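Local coordinates for hypothetical bacterial outer membrane protein (Bacteroides fragilis, PDB 3RWX) that is of unknown function but is a putative outer-membrane lipoprotein with two tandem calycin-like beta-barrel domains, at residues A[29-34]-A[129-134]; A[43-46]-A[50-53]; A[213-218]-A[223-228]. All blocks are in the same frame, centred on the assembly; numbering follows the deposited sequence. Where two conformers were deposited one is given.

Interaction 1: residues A[29-34]-A[129-134]; sequences FTDYVM and ISYHVS
Tyr131 reaches from a short 3-10 segment, residues 129-132, to Asp31, the first residue of a G1 beta bulge, and to Val33 just after it; in the bulge Asp31 and Tyr32 together face Gly24 of the neighbouring strand 20-25. The contact thus joins the edge strand of the first calycin-like sheet to the loop that follows strand 118-124.

The polar part is a single hydrogen bond. The Tyr131 hydroxyl donates to Asp31 OD1 (OH to OD1 2.6 Å), meeting the oxygen on its syn side and only 17° out of the carboxylate plane. OD1 comes in at the edge of the phenol ring, with the carboxylate turned 60° from the ring plane. The other oxygen, OD2, forms a salt bridge with Arg164, so the carboxylate is held through both oxygens; the arginine probably helps to keep it ionised. Further back, Asn25 OD1 accepts from the backbone N of Asp31 and is also hydrogen-bonded to Thr30 OG1.

Packing is apolar and modest. With CG1 of Val33 anti to the backbone N (chi1 -178°), CG2 is the methyl turned to the ring, which it meets obliquely; Ile23 of strand 20-25 touches Asp31, Val33 and the ring. Within 129-134, His132 N bonds Ile129 O at 2.8 Å, and Ser130 O accepts from both Val133 N and Ser134 N. A bound glycerol, probably from the crystallisation liquor, lies about 4 Å from the Val33 side chain. On the ring, the atom nearest to Val33 CG2 is Tyr131 CD1, 3.5 Å away.

Interaction 2: residues A[43-46]-A[50-53]; sequences VPNE and INVT
Val43 and Asn51 form an antiparallel hydrogen-bonded pair near the end of a beta hairpin made by strands 39-44 and 50-55. Two backbone bonds join them: Val43 N to Asn51 O, and Asn51 N to Val43 O, each 3.0 Å and close to straight. Val43 O also receives a CA-H...O contact from Ile50 CA at 3.4 Å. Pro44 and Ile50 make the last pair before the turn, a non-hydrogen-bonded one, their CA atoms 4.4 Å apart.

A side-chain bond lies beyond the last backbone hydrogen bonds, at the turn end. Asn45 ND2 donates to Asn51 OD1 at 2.9 Å, the acceptor lying almost in the Asn45 amide plane. At Asn51 the donor stands 54° out of the carbonyl plane, not on a lone pair; the two amides are turned 76° against each other. In Asn51, chi1 of -71° sets CG anti to the carbonyl carbon, and chi2 then turns OD1 to Asn45. OD1 is gripped twice, as Asn65 N donates to it too, while Asn45 ND2 is also hydrogen-bonded to Thr49 OG1 of the turn.

On the Pro44 and Ile50 face, Ile50 is buried against Phe73 of strand 73-77 and Ala11 of a loop, and Pro44 touches Ala15. Along its other edge, strand 50-55 bonds through its backbone to the 63-66 region, Ile50 with Ile66 and Val52 with Leu63.

Interaction 3: residues A[213-218]-A[223-228]; sequences GSINTT and TPITGT
Ile215 N donates to Gly227 O over just 2.6 Å, the shortest of four backbone bonds between the antiparallel strands 212-218 and 224-234 of a beta hairpin. The bond is straight at the hydrogen (170°). Gly227 N returns a bond to Ile215 O at 2.9 Å, and Thr217 pairs with Ile225 in the same way. CA-H...O contacts lie between and beyond these pairs, the shortest being Thr226 CA to Ile215 O and Thr218 CA to Thr223 O, both 3.2 Å.

Ile215 and Ile225 share a face with Thr217 and point the same way, their CG2 methyls 3.8 Å apart. The longer branch of Ile215 runs past Gly227, which has no side chain on that face, and brings CD1 to Thr228 O at 3.5 Å. The other face carries Ser214, Asn216, Thr218, Pro224, Thr226 and Thr228, polar apart from the proline; there Asn216 ND2 lies alongside Thr226 CG2.

Within the six-stranded antiparallel sheet, 212-218 is an outermost strand within this chain; strand 224-234 continues the sheet toward 237-243, for example by the backbone bond of Thr228 with Thr243.

The three contacts are spread along an elongated chain. Interaction 1 is central, about 2 Å from the chain's centre, while interactions 2 and 3 lie on opposite sides of that centre with their own centres about 55 Å apart, each a hairpin of a different calycin-like sequence range. Interaction 1 closes a loop of 94 residues within which the hairpin of interaction 2 is nested; interaction 3 follows later in the chain. None touches another: nearest atoms are about 14 Å apart between interactions 1 and 2, about 11 Å between 1 and 3, and about 39 Å between 2 and 3. Bound glycerol lies about 4 Å from the side chains of Val33 and Asn216.

Interaction 1: residues A[29-34]-A[129-134]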
loop_
_atom_site.group_PDB
_atom_site.type_symbol
_atom_site.label_atom_id
_atom_site.label_comp_id
_atom_site.label_asym_id
_atom_site.label_seq_id
_atom_site.Cartn_x
_atom_site.Cartn_y
_atom_site.Cartn_z
ATOM N N PHE A 29 0.786 9.846 7.176
ATOM C CA PHE A 29 0.588 8.635 6.427
ATOM C C PHE A 29 1.833 7.812 6.434
ATOM O O PHE A 29 2.928 8.315 6.698
ATOM C CB PHE A 29 0.106 8.928 4.990
ATOM C CG PHE A 29 1.028 9.806 4.193
ATOM C CD1 PHE A 29 2.241 9.339 3.755
ATOM C CD2 PHE A 29 0.673 11.102 3.886
ATOM C CE1 PHE A 29 3.086 10.151 3.040
ATOM C CE2 PHE A 29 1.509 11.915 3.149
ATOM C CZ PHE A 29 2.707 11.442 2.725
ATOM N N THR A 30 1.649 6.530 6.184
ATOM C CA THR A 30 2.765 5.626 6.101
ATOM C C THR A 30 2.683 4.809 4.816
ATOM O O THR A 30 1.615 4.649 4.244
ATOM C CB THR A 30 2.855 4.717 7.349
ATOM O OG1 THR A 30 3.863 3.720 7.142
ATOM C CG2 THR A 30 1.527 4.033 7.646
ATOM N N ASP A 31 3.837 4.331 4.354
ATOM C CA ASP A 31 3.932 3.444 3.185
ATOM C C ASP A 31 3.226 3.948 1.923
ATOM O O ASP A 31 2.574 3.209 1.241
ATOM C CB ASP A 31 3.416 2.058 3.555
ATOM C CG ASP A 31 3.967 0.974 2.663
ATOM O OD1 ASP A 31 5.092 1.098 2.140
ATOM O OD2 ASP A 31 3.278 -0.036 2.507
ATOM N N TYR A 32 3.424 5.213 1.607
ATOM C CA TYR A 32 2.788 5.851 0.486
ATOM C C TYR A 32 3.739 5.866 -0.712
ATOM O O TYR A 32 4.904 6.176 -0.575
ATOM C CB TYR A 32 2.449 7.265 0.913
ATOM C CG TYR A 32 1.739 8.117 -0.106
ATOM C CD1 TYR A 32 0.500 7.774 -0.598
ATOM C CD2 TYR A 32 2.312 9.297 -0.556
ATOM C CE1 TYR A 32 -0.165 8.589 -1.518
ATOM C CE2 TYR A 32 1.664 10.100 -1.497
ATOM C CZ TYR A 32 0.434 9.733 -1.958
ATOM O OH TYR A 32 -0.176 10.547 -2.863
ATOM N N VAL A 33 3.251 5.538 -1.892
ATOM C CA VAL A 33 4.103 5.509 -3.066
ATOM C C VAL A 33 4.329 6.923 -3.591
ATOM O O VAL A 33 3.396 7.606 -4.024
ATOM C CB VAL A 33 3.528 4.615 -4.179
ATOM C CG1 VAL A 33 4.468 4.577 -5.343
ATOM C CG2 VAL A 33 3.296 3.203 -3.651
HETATM N N MSE A 34 5.581 7.359 -3.537
HETATM C CA MSE A 34 5.961 8.677 -4.028
HETATM C C MSE A 34 6.332 8.590 -5.491
HETATM O O MSE A 34 6.330 9.596 -6.203
HETATM C CB MSE A 34 7.150 9.215 -3.246
HETATM C CG MSE A 34 6.934 9.295 -1.764
HETATM SE SE MSE A 34 5.798 10.756 -1.208
HETATM C CE MSE A 34 6.972 12.275 -1.374
ATOM N N ILE A 129 3.572 -6.127 -5.929
ATOM C CA ILE A 129 2.246 -6.157 -6.517
ATOM C C ILE A 129 1.198 -5.739 -5.480
ATOM O O ILE A 129 0.185 -5.121 -5.823
ATOM C CB ILE A 129 1.944 -7.527 -7.135
ATOM C CG1 ILE A 129 0.766 -7.451 -8.118
ATOM C CG2 ILE A 129 1.723 -8.598 -6.047
ATOM C CD1 ILE A 129 0.509 -8.797 -8.848
ATOM N N SER A 130 1.459 -6.013 -4.207
ATOM C CA SER A 130 0.482 -5.651 -3.185
ATOM C C SER A 130 0.178 -4.144 -3.124
ATOM O O SER A 130 -0.900 -3.762 -2.667
ATOM C CB SER A 130 0.891 -6.199 -1.823
ATOM O OG SER A 130 2.197 -5.772 -1.498
ATOM N N TYR A 131 1.081 -3.288 -3.604
ATOM C CA TYR A 131 0.782 -1.849 -3.672
ATOM C C TYR A 131 -0.334 -1.548 -4.638
ATOM O O TYR A 131 -0.942 -0.492 -4.556
ATOM C CB TYR A 131 1.992 -1.007 -4.085
ATOM C CG TYR A 131 3.007 -0.830 -2.975
ATOM C CD1 TYR A 131 2.826 0.114 -1.989
ATOM C CD2 TYR A 131 4.129 -1.634 -2.902
ATOM C CE1 TYR A 131 3.729 0.267 -0.967
ATOM C CE2 TYR A 131 5.049 -1.481 -1.895
ATOM C CZ TYR A 131 4.841 -0.528 -0.925
ATOM O OH TYR A 131 5.766 -0.386 0.090
ATOM N N HIS A 132 -0.600 -2.438 -5.589
ATOM C CA HIS A 132 -1.670 -2.172 -6.530
ATOM C C HIS A 132 -3.056 -2.487 -5.954
ATOM O O HIS A 132 -4.056 -2.206 -6.607
ATOM C CB HIS A 132 -1.448 -2.934 -7.840
ATOM C CG HIS A 132 -0.250 -2.476 -8.612
ATOM N ND1 HIS A 132 -0.218 -1.281 -9.289
ATOM C CD2 HIS A 132 0.952 -3.060 -8.824
ATOM C CE1 HIS A 132 0.958 -1.136 -9.869
ATOM N NE2 HIS A 132 1.682 -2.209 -9.617
ATOM N N VAL A 133 -3.146 -3.066 -4.763
ATOM C CA VAL A 133 -4.476 -3.287 -4.170
ATOM C C VAL A 133 -4.720 -2.610 -2.829
ATOM O O VAL A 133 -5.859 -2.403 -2.453
ATOM C CB VAL A 133 -4.787 -4.785 -4.032
ATOM C CG1 VAL A 133 -4.691 -5.450 -5.414
ATOM C CG2 VAL A 133 -3.857 -5.445 -3.032
ATOM N N SER A 134 -3.664 -2.236 -2.123
ATOM C CA SER A 134 -3.816 -1.648 -0.813
ATOM C C SER A 134 -4.505 -0.285 -0.875
ATOM O O SER A 134 -4.381 0.440 -1.855
ATOM C CB SER A 134 -2.452 -1.513 -0.146
ATOM O OG SER A 134 -1.684 -0.533 -0.816
#

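Interaction 2: residues A[43-46]-A[50-53]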
loop_
_atom_site.group_PDB
_atom_site.type_symbol
_atom_site.label_atom_id
_atom_site.label_comp_id
_atom_site.label_asym_id
_atom_site.label_seq_id
_atom_site.Cartn_x
_atom_site.Cartn_y
_atom_site.Cartn_z
ATOM N N VAL A 43 27.400 9.823 -10.057
ATOM C CA VAL A 43 28.414 10.058 -11.048
ATOM C C VAL A 43 29.684 10.658 -10.402
ATOM O O VAL A 43 29.623 11.736 -9.819
ATOM C CB VAL A 43 27.893 11.054 -12.100
ATOM C CG1 VAL A 43 28.986 11.306 -13.193
ATOM C CG2 VAL A 43 26.591 10.585 -12.678
ATOM N N PRO A 44 30.835 9.979 -10.533
ATOM C CA PRO A 44 32.125 10.484 -10.051
ATOM C C PRO A 44 32.611 11.775 -10.693
ATOM O O PRO A 44 32.411 11.989 -11.883
ATOM C CB PRO A 44 33.099 9.351 -10.390
ATOM C CG PRO A 44 32.284 8.152 -10.379
ATOM C CD PRO A 44 30.926 8.555 -10.889
ATOM N N ASN A 45 33.240 12.623 -9.880
ATOM C CA ASN A 45 33.903 13.838 -10.347
ATOM C C ASN A 45 35.387 13.568 -10.463
ATOM O O ASN A 45 35.875 12.582 -9.926
ATOM C CB ASN A 45 33.653 14.996 -9.381
ATOM C CG ASN A 45 32.235 15.495 -9.429
ATOM O OD1 ASN A 45 31.704 15.755 -10.503
ATOM N ND2 ASN A 45 31.606 15.634 -8.262
ATOM N N GLU A 46 36.111 14.444 -11.149
ATOM C CA GLU A 46 37.559 14.261 -11.306
ATOM C C GLU A 46 38.294 14.164 -9.964
ATOM O O GLU A 46 39.255 13.426 -9.855
ATOM C CB GLU A 46 38.155 15.389 -12.137
ATOM C CG GLU A 46 39.605 15.152 -12.550
ATOM C CD GLU A 46 40.363 16.448 -12.849
ATOM O OE1 GLU A 46 39.890 17.529 -12.382
ATOM O OE2 GLU A 46 41.432 16.380 -13.531
ATOM N N ILE A 50 31.327 12.656 -5.641
ATOM C CA ILE A 50 30.224 12.270 -6.492
ATOM C C ILE A 50 29.138 13.339 -6.521
ATOM O O ILE A 50 28.964 14.121 -5.576
ATOM C CB ILE A 50 29.559 10.941 -6.052
ATOM C CG1 ILE A 50 29.025 11.037 -4.603
ATOM C CG2 ILE A 50 30.510 9.790 -6.213
ATOM C CD1 ILE A 50 28.232 9.822 -4.141
ATOM N N ASN A 51 28.430 13.369 -7.641
ATOM C CA ASN A 51 27.155 14.038 -7.744
ATOM C C ASN A 51 26.043 12.992 -7.759
ATOM O O ASN A 51 26.143 11.990 -8.454
ATOM C CB ASN A 51 27.098 14.876 -9.003
ATOM C CG ASN A 51 27.976 16.082 -8.919
ATOM O OD1 ASN A 51 28.791 16.198 -8.014
ATOM N ND2 ASN A 51 27.799 17.006 -9.847
ATOM N N VAL A 52 24.995 13.246 -6.990
ATOM C CA VAL A 52 23.878 12.340 -6.885
ATOM C C VAL A 52 22.638 13.076 -7.349
ATOM O O VAL A 52 22.375 14.182 -6.900
ATOM C CB VAL A 52 23.669 11.873 -5.420
ATOM C CG1 VAL A 52 22.481 10.943 -5.320
ATOM C CG2 VAL A 52 24.950 11.218 -4.878
ATOM N N THR A 53 21.889 12.449 -8.243
ATOM C CA THR A 53 20.570 12.918 -8.625
ATOM C C THR A 53 19.549 11.814 -8.296
ATOM O O THR A 53 19.668 10.706 -8.776
ATOM C CB THR A 53 20.524 13.258 -10.124
ATOM O OG1 THR A 53 21.471 14.291 -10.390
ATOM C CG2 THR A 53 19.144 13.737 -10.541
#

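Interaction 3: residues A[213-218]-A[223-228]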
loop_
_atom_site.group_PDB
_atom_site.type_symbol
_atom_site.label_atom_id
_atom_site.label_comp_id
_atom_site.label_asym_id
_atom_site.label_seq_id
_atom_site.Cartn_x
_atom_site.Cartn_y
_atom_site.Cartn_z
ATOM N N GLY A 213 -8.504 -15.396 -0.851
ATOM C CA GLY A 213 -8.025 -16.186 0.269
ATOM C C GLY A 213 -9.108 -16.844 1.069
ATOM O O GLY A 213 -10.285 -16.493 0.970
ATOM N N SER A 214 -8.694 -17.803 1.869
ATOM C CA SER A 214 -9.589 -18.451 2.785
ATOM C C SER A 214 -9.755 -17.546 4.006
ATOM O O SER A 214 -8.877 -16.739 4.316
ATOM C CB SER A 214 -9.030 -19.802 3.168
ATOM O OG SER A 214 -7.893 -19.580 3.961
ATOM N N ILE A 215 -10.906 -17.653 4.653
ATOM C CA ILE A 215 -11.234 -16.867 5.832
ATOM C C ILE A 215 -11.364 -17.796 7.024
ATOM O O ILE A 215 -12.122 -18.755 6.998
ATOM C CB ILE A 215 -12.592 -16.141 5.691
ATOM C CG1 ILE A 215 -12.568 -15.181 4.496
ATOM C CG2 ILE A 215 -12.924 -15.398 6.997
ATOM C CD1 ILE A 215 -13.898 -14.656 4.129
ATOM N N ASN A 216 -10.638 -17.490 8.083
ATOM C CA ASN A 216 -10.642 -18.335 9.262
ATOM C C ASN A 216 -10.234 -17.487 10.440
ATOM O O ASN A 216 -9.063 -17.391 10.760
ATOM C CB ASN A 216 -9.675 -19.493 9.047
ATOM C CG ASN A 216 -10.136 -20.747 9.718
ATOM O OD1 ASN A 216 -10.114 -20.853 10.953
ATOM N ND2 ASN A 216 -10.572 -21.723 8.908
ATOM N N THR A 217 -11.219 -16.834 11.041
ATOM C CA THR A 217 -10.974 -15.804 12.032
ATOM C C THR A 217 -12.206 -15.681 12.924
ATOM O O THR A 217 -13.024 -16.613 13.004
ATOM C CB THR A 217 -10.620 -14.460 11.347
ATOM O OG1 THR A 217 -10.191 -13.509 12.321
ATOM C CG2 THR A 217 -11.806 -13.883 10.561
ATOM N N THR A 218 -12.313 -14.557 13.625
ATOM C CA THR A 218 -13.473 -14.255 14.462
ATOM C C THR A 218 -13.811 -12.778 14.244
ATOM O O THR A 218 -12.916 -11.984 13.987
ATOM C CB THR A 218 -13.166 -14.508 15.972
ATOM O OG1 THR A 218 -12.004 -13.770 16.346
ATOM C CG2 THR A 218 -12.900 -15.994 16.272
ATOM N N THR A 223 -17.597 -13.916 17.157
ATOM C CA THR A 223 -18.276 -14.970 16.414
ATOM C C THR A 223 -17.268 -15.552 15.434
ATOM O O THR A 223 -16.633 -14.816 14.710
ATOM C CB THR A 223 -19.475 -14.420 15.639
ATOM O OG1 THR A 223 -20.299 -13.625 16.509
ATOM C CG2 THR A 223 -20.294 -15.569 15.029
ATOM N N PRO A 224 -17.081 -16.874 15.427
ATOM C CA PRO A 224 -16.171 -17.418 14.411
ATOM C C PRO A 224 -16.662 -17.138 12.982
ATOM O O PRO A 224 -17.860 -17.110 12.734
ATOM C CB PRO A 224 -16.194 -18.936 14.707
ATOM C CG PRO A 224 -16.655 -19.062 16.093
ATOM C CD PRO A 224 -17.618 -17.933 16.303
ATOM N N ILE A 225 -15.737 -16.912 12.061
ATOM C CA ILE A 225 -16.065 -16.677 10.661
ATOM C C ILE A 225 -15.170 -17.578 9.836
ATOM O O ILE A 225 -13.958 -17.437 9.890
ATOM C CB ILE A 225 -15.802 -15.197 10.222
ATOM C CG1 ILE A 225 -16.534 -14.199 11.124
ATOM C CG2 ILE A 225 -16.222 -14.973 8.762
ATOM C CD1 ILE A 225 -18.063 -14.345 11.093
ATOM N N THR A 226 -15.774 -18.468 9.056
ATOM C CA THR A 226 -15.055 -19.424 8.206
ATOM C C THR A 226 -15.570 -19.322 6.761
ATOM O O THR A 226 -16.773 -19.238 6.517
ATOM C CB THR A 226 -15.306 -20.870 8.710
ATOM O OG1 THR A 226 -15.023 -20.913 10.102
ATOM C CG2 THR A 226 -14.420 -21.884 8.003
ATOM N N GLY A 227 -14.654 -19.348 5.802
ATOM C CA GLY A 227 -15.056 -19.369 4.417
ATOM C C GLY A 227 -13.992 -18.869 3.487
ATOM O O GLY A 227 -12.822 -19.135 3.678
ATOM N N THR A 228 -14.409 -18.135 2.471
ATOM C CA THR A 228 -13.518 -17.729 1.387
ATOM C C THR A 228 -13.922 -16.358 0.877
ATOM O O THR A 228 -15.052 -15.928 1.063
ATOM C CB THR A 228 -13.565 -18.741 0.189
ATOM O OG1 THR A 228 -14.900 -18.820 -0.335
ATOM C CG2 THR A 228 -13.103 -20.143 0.619
#